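Local structure of Afp3 (Serratia entomophila, 6RBN) at residues 54-57 against 58-62; 161-164 against 165-169. The protein probably serves as a sheath subunit of the anti-feeding prophage, a contractile injection system, packing around the inner tube in the extended particle. All coordinates share one frame; numbering follows the deposited sequence.

Contact 1: residues 54-57 against 58-62; sequences LDYT and ILFDS
Tyr56 and Phe60, one helical turn apart, form the aromatic part of this contact along the short helix 53-59 and the chain that leaves it. The Tyr56 ring lies flat beneath the root of the Phe60 side chain: Phe60 CB sits over its face in a CH-pi contact, 4.0 Å from the ring centroid, while the two rings, with planes 22° apart, are slid so far past each other that they barely overlap. Tyr56 gets there by placing CG anti to its own backbone N (chi1 180°), which swings the ring out from the side of the helix, under Phe60 CB and beside the chain returning through Ser62. Tyr56 O accepts the backbone N-H of Phe60 N at 2.9 Å; Phe60 then leaves helical geometry, and the chain curls back until Ser62 CB stands 4.0 Å from Tyr56 CE2. Leu59 N bonds to Asp55 O at 3.3 Å, the same i to i+4 pattern. Thr57, with chi1 61°, turns its hydroxyl back down the helix, where OG1 donates to Leu54 O at 3.0 Å from above the carbonyl plane, a bond to the i-3 carbonyl that Ser and Thr commonly make within helices. That oxygen also takes a weak bond from Ile58 N, and Ile58 CG1 packs against it. Tyr56 touches Ser112 and Leu115 of helix 111-120, the Tyr56 and Phe60 side chains both touch Leu128 of strand 127-130, and Leu54 and Ile58 pack on Met319 and Thr320 of the neighbouring Afp2 chain.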
loop_
_atom_site.group_PDB
_atom_site.type_symbol
_atom_site.label_atom_id
_atom_site.label_comp_id
_atom_site.label_asym_id
_atom_site.label_seq_id
_atom_site.Cartn_x
_atom_site.Cartn_y
_atom_site.Cartn_z
ATOM N N LEU D 54 -11.356 -67.979 7.170
ATOM C CA LEU D 54 -11.208 -68.286 8.588
ATOM C C LEU D 54 -12.549 -68.224 9.312
ATOM O O LEU D 54 -12.768 -68.945 10.289
ATOM C CB LEU D 54 -10.214 -67.317 9.223
ATOM C CG LEU D 54 -9.710 -67.583 10.638
ATOM C CD1 LEU D 54 -9.470 -69.063 10.870
ATOM C CD2 LEU D 54 -8.435 -66.829 10.849
ATOM N N ASP D 55 -13.456 -67.362 8.849
ATOM C CA ASP D 55 -14.784 -67.301 9.445
ATOM C C ASP D 55 -15.616 -68.515 9.061
ATOM O O ASP D 55 -16.516 -68.921 9.802
ATOM C CB ASP D 55 -15.492 -66.014 9.029
ATOM C CG ASP D 55 -14.870 -64.781 9.648
ATOM O OD1 ASP D 55 -14.295 -64.892 10.752
ATOM O OD2 ASP D 55 -14.960 -63.693 9.038
ATOM N N TYR D 56 -15.333 -69.108 7.899
ATOM C CA TYR D 56 -16.066 -70.295 7.476
ATOM C C TYR D 56 -15.668 -71.514 8.296
ATOM O O TYR D 56 -16.514 -72.352 8.623
ATOM C CB TYR D 56 -15.836 -70.554 5.988
ATOM C CG TYR D 56 -16.559 -71.774 5.468
ATOM C CD1 TYR D 56 -17.930 -71.759 5.273
ATOM C CD2 TYR D 56 -15.867 -72.939 5.170
ATOM C CE1 TYR D 56 -18.592 -72.869 4.796
ATOM C CE2 TYR D 56 -16.522 -74.053 4.696
ATOM C CZ TYR D 56 -17.883 -74.011 4.511
ATOM O OH TYR D 56 -18.538 -75.119 4.038
ATOM N N THR D 57 -14.383 -71.633 8.636
ATOM C CA THR D 57 -13.917 -72.804 9.365
ATOM C C THR D 57 -14.359 -72.802 10.821
ATOM O O THR D 57 -14.378 -73.864 11.449
ATOM C CB THR D 57 -12.397 -72.901 9.294
ATOM O OG1 THR D 57 -11.816 -71.737 9.892
ATOM C CG2 THR D 57 -11.944 -72.998 7.853
ATOM N N ILE D 58 -14.714 -71.643 11.369
ATOM C CA ILE D 58 -15.163 -71.585 12.755
ATOM C C ILE D 58 -16.664 -71.818 12.845
ATOM O O ILE D 58 -17.140 -72.549 13.720
ATOM C CB ILE D 58 -14.748 -70.238 13.374
ATOM C CG1 ILE D 58 -13.228 -70.123 13.396
ATOM C CG2 ILE D 58 -15.296 -70.083 14.781
ATOM C CD1 ILE D 58 -12.738 -68.757 13.754
ATOM N N LEU D 59 -17.432 -71.228 11.931
ATOM C CA LEU D 59 -18.885 -71.326 12.004
ATOM C C LEU D 59 -19.393 -72.621 11.387
ATOM O O LEU D 59 -20.303 -73.260 11.926
ATOM C CB LEU D 59 -19.522 -70.119 11.319
ATOM C CG LEU D 59 -19.248 -68.779 11.994
ATOM C CD1 LEU D 59 -19.813 -67.646 11.167
ATOM C CD2 LEU D 59 -19.834 -68.764 13.386
ATOM N N PHE D 60 -18.825 -73.025 10.258
ATOM C CA PHE D 60 -19.281 -74.193 9.522
ATOM C C PHE D 60 -18.240 -75.301 9.570
ATOM O O PHE D 60 -17.045 -75.060 9.756
ATOM C CB PHE D 60 -19.580 -73.833 8.067
ATOM C CG PHE D 60 -20.764 -72.933 7.897
ATOM C CD1 PHE D 60 -22.039 -73.458 7.811
ATOM C CD2 PHE D 60 -20.603 -71.560 7.842
ATOM C CE1 PHE D 60 -23.131 -72.632 7.657
ATOM C CE2 PHE D 60 -21.691 -70.729 7.693
ATOM C CZ PHE D 60 -22.957 -71.267 7.598
ATOM N N ASP D 61 -18.714 -76.531 9.397
ATOM C CA ASP D 61 -17.818 -77.674 9.297
ATOM C C ASP D 61 -17.164 -77.659 7.925
ATOM O O ASP D 61 -17.853 -77.718 6.902
ATOM C CB ASP D 61 -18.591 -78.971 9.517
ATOM C CG ASP D 61 -17.684 -80.163 9.776
ATOM O OD1 ASP D 61 -16.449 -79.997 9.800
ATOM O OD2 ASP D 61 -18.217 -81.278 9.960
ATOM N N SER D 62 -15.838 -77.572 7.897
ATOM C CA SER D 62 -15.116 -77.439 6.641
ATOM C C SER D 62 -14.475 -78.734 6.171
ATOM O O SER D 62 -13.918 -78.758 5.070
ATOM C CB SER D 62 -14.040 -76.357 6.763
ATOM O OG SER D 62 -13.039 -76.737 7.688
#

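Contact 2: residues 161-164 against 165-169; sequences PDET and YRTAV
Arg166 reaches back to the start of helix 163-172 and uses NE to hold the carbonyl of Asp162, at the entry to the helix, with Arg166 NE to Asp162 O at 3.0 Å. This bond is not straight, the N-H...O angle being 131°, and the acceptor lies well off the guanidinium plane. A bend at chi3 (-68°) folds the guanidinium back over the first turn, where the edge of its plane meets Glu163 CA, 3.8 Å from Arg166 NH2. At the next residue, Glu163 O receives two donors from a single residue: Thr167 OG1 at 3.1 Å and, more weakly, Thr167 N. The hydroxyl reaches it because Thr167 OG1 lies beside its own backbone N, chi1 -56°. Thr164 O takes a weak bond from Ala168 N, the next step of the helical pattern. At the N-terminal end, Asp162 OD1 accepts Glu163 N at 2.7 Å, a weak, strongly bent bond, and Asp162 CB packs against Tyr165 CB at 3.7 Å. The polar end of Tyr165 is satisfied elsewhere, its OH bonding to Leu131 O; separately, its ring makes a cation-pi contact with Arg35. Arg166 NH1 has a long, weak ion pair with Asp188 at the end of strand 185-188. Tyr165 and Val169 rest on Val33 of strand 31-34.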
loop_
_atom_site.group_PDB
_atom_site.type_symbol
_atom_site.label_atom_id
_atom_site.label_comp_id
_atom_site.label_asym_id
_atom_site.label_seq_id
_atom_site.Cartn_x
_atom_site.Cartn_y
_atom_site.Cartn_z
ATOM N N PRO D 161 -23.860 -79.192 -7.202
ATOM C CA PRO D 161 -23.726 -80.075 -8.373
ATOM C C PRO D 161 -25.003 -80.795 -8.768
ATOM O O PRO D 161 -25.072 -81.303 -9.892
ATOM C CB PRO D 161 -22.647 -81.070 -7.936
ATOM C CG PRO D 161 -22.749 -81.096 -6.464
ATOM C CD PRO D 161 -23.101 -79.704 -6.051
ATOM N N ASP D 162 -26.003 -80.870 -7.894
ATOM C CA ASP D 162 -27.255 -81.525 -8.253
ATOM C C ASP D 162 -28.051 -80.637 -9.202
ATOM O O ASP D 162 -27.996 -79.408 -9.121
ATOM C CB ASP D 162 -28.067 -81.835 -6.997
ATOM C CG ASP D 162 -29.205 -82.812 -7.249
ATOM O OD1 ASP D 162 -29.361 -83.291 -8.392
ATOM O OD2 ASP D 162 -29.954 -83.098 -6.294
ATOM N N GLU D 163 -28.798 -81.270 -10.106
ATOM C CA GLU D 163 -29.517 -80.519 -11.129
ATOM C C GLU D 163 -30.894 -80.086 -10.639
ATOM O O GLU D 163 -31.304 -78.945 -10.871
ATOM C CB GLU D 163 -29.638 -81.364 -12.397
ATOM C CG GLU D 163 -30.046 -80.604 -13.653
ATOM C CD GLU D 163 -31.547 -80.506 -13.849
ATOM O OE1 GLU D 163 -32.272 -81.398 -13.362
ATOM O OE2 GLU D 163 -31.999 -79.539 -14.498
ATOM N N THR D 164 -31.625 -80.982 -9.977
ATOM C CA THR D 164 -32.945 -80.645 -9.466
ATOM C C THR D 164 -32.886 -79.772 -8.221
ATOM O O THR D 164 -33.901 -79.168 -7.858
ATOM C CB THR D 164 -33.731 -81.916 -9.153
ATOM O OG1 THR D 164 -33.030 -82.681 -8.167
ATOM C CG2 THR D 164 -33.903 -82.754 -10.409
ATOM N N TYR D 165 -31.731 -79.708 -7.559
ATOM C CA TYR D 165 -31.561 -78.802 -6.431
ATOM C C TYR D 165 -31.558 -77.353 -6.896
ATOM O O TYR D 165 -32.175 -76.491 -6.265
ATOM C CB TYR D 165 -30.257 -79.131 -5.708
ATOM C CG TYR D 165 -29.995 -78.381 -4.421
ATOM C CD1 TYR D 165 -30.504 -78.834 -3.214
ATOM C CD2 TYR D 165 -29.242 -77.220 -4.416
ATOM C CE1 TYR D 165 -30.253 -78.154 -2.037
ATOM C CE2 TYR D 165 -28.988 -76.536 -3.253
ATOM C CZ TYR D 165 -29.495 -77.004 -2.070
ATOM O OH TYR D 165 -29.237 -76.310 -0.915
ATOM N N ARG D 166 -30.870 -77.074 -8.005
ATOM C CA ARG D 166 -30.750 -75.703 -8.487
ATOM C C ARG D 166 -32.043 -75.216 -9.119
ATOM O O ARG D 166 -32.355 -74.022 -9.056
ATOM C CB ARG D 166 -29.604 -75.606 -9.486
ATOM C CG ARG D 166 -28.246 -75.763 -8.862
ATOM C CD ARG D 166 -27.176 -75.797 -9.922
ATOM N NE ARG D 166 -27.285 -77.013 -10.715
ATOM C CZ ARG D 166 -26.493 -77.314 -11.733
ATOM N NH1 ARG D 166 -25.515 -76.498 -12.069
ATOM N NH2 ARG D 166 -26.663 -78.444 -12.401
ATOM N N THR D 167 -32.800 -76.120 -9.747
ATOM C CA THR D 167 -34.076 -75.758 -10.351
ATOM C C THR D 167 -35.094 -75.324 -9.301
ATOM O O THR D 167 -35.877 -74.401 -9.553
ATOM C CB THR D 167 -34.596 -76.943 -11.173
ATOM O OG1 THR D 167 -33.600 -77.316 -12.132
ATOM C CG2 THR D 167 -35.871 -76.594 -11.920
ATOM N N ALA D 168 -35.062 -75.931 -8.115
ATOM C CA ALA D 168 -35.907 -75.466 -7.024
ATOM C C ALA D 168 -35.438 -74.121 -6.483
ATOM O O ALA D 168 -36.254 -73.329 -6.001
ATOM C CB ALA D 168 -35.937 -76.504 -5.906
ATOM N N VAL D 169 -34.137 -73.845 -6.555
ATOM C CA VAL D 169 -33.622 -72.559 -6.101
ATOM C C VAL D 169 -33.852 -71.481 -7.154
ATOM O O VAL D 169 -34.261 -70.361 -6.829
ATOM C CB VAL D 169 -32.135 -72.696 -5.725
ATOM C CG1 VAL D 169 -31.526 -71.353 -5.382
ATOM C CG2 VAL D 169 -31.981 -73.638 -4.551
#

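In the fold
Contact 1 takes in most of the short helix 53-59 and the chain leaving it, contact 2 the entry and first turns of helix 163-172. They lie about 24 Å apart, centre to centre, and do not touch. Both are partly buried, and each has two buried residues: Tyr56 and Phe60 in residues 54-62, Tyr165 and Arg166 in residues 161-169. The chemistry differs, however: side-chain contacts across the segments are mainly aromatic and apolar in contact 1, but mainly hydrogen bonds to backbone carbonyls at the helix start in contact 2. Their outer surroundings differ too: contact 1 meets the Afp2 chain, while contact 2 is touched by no other protein chain of the assembly.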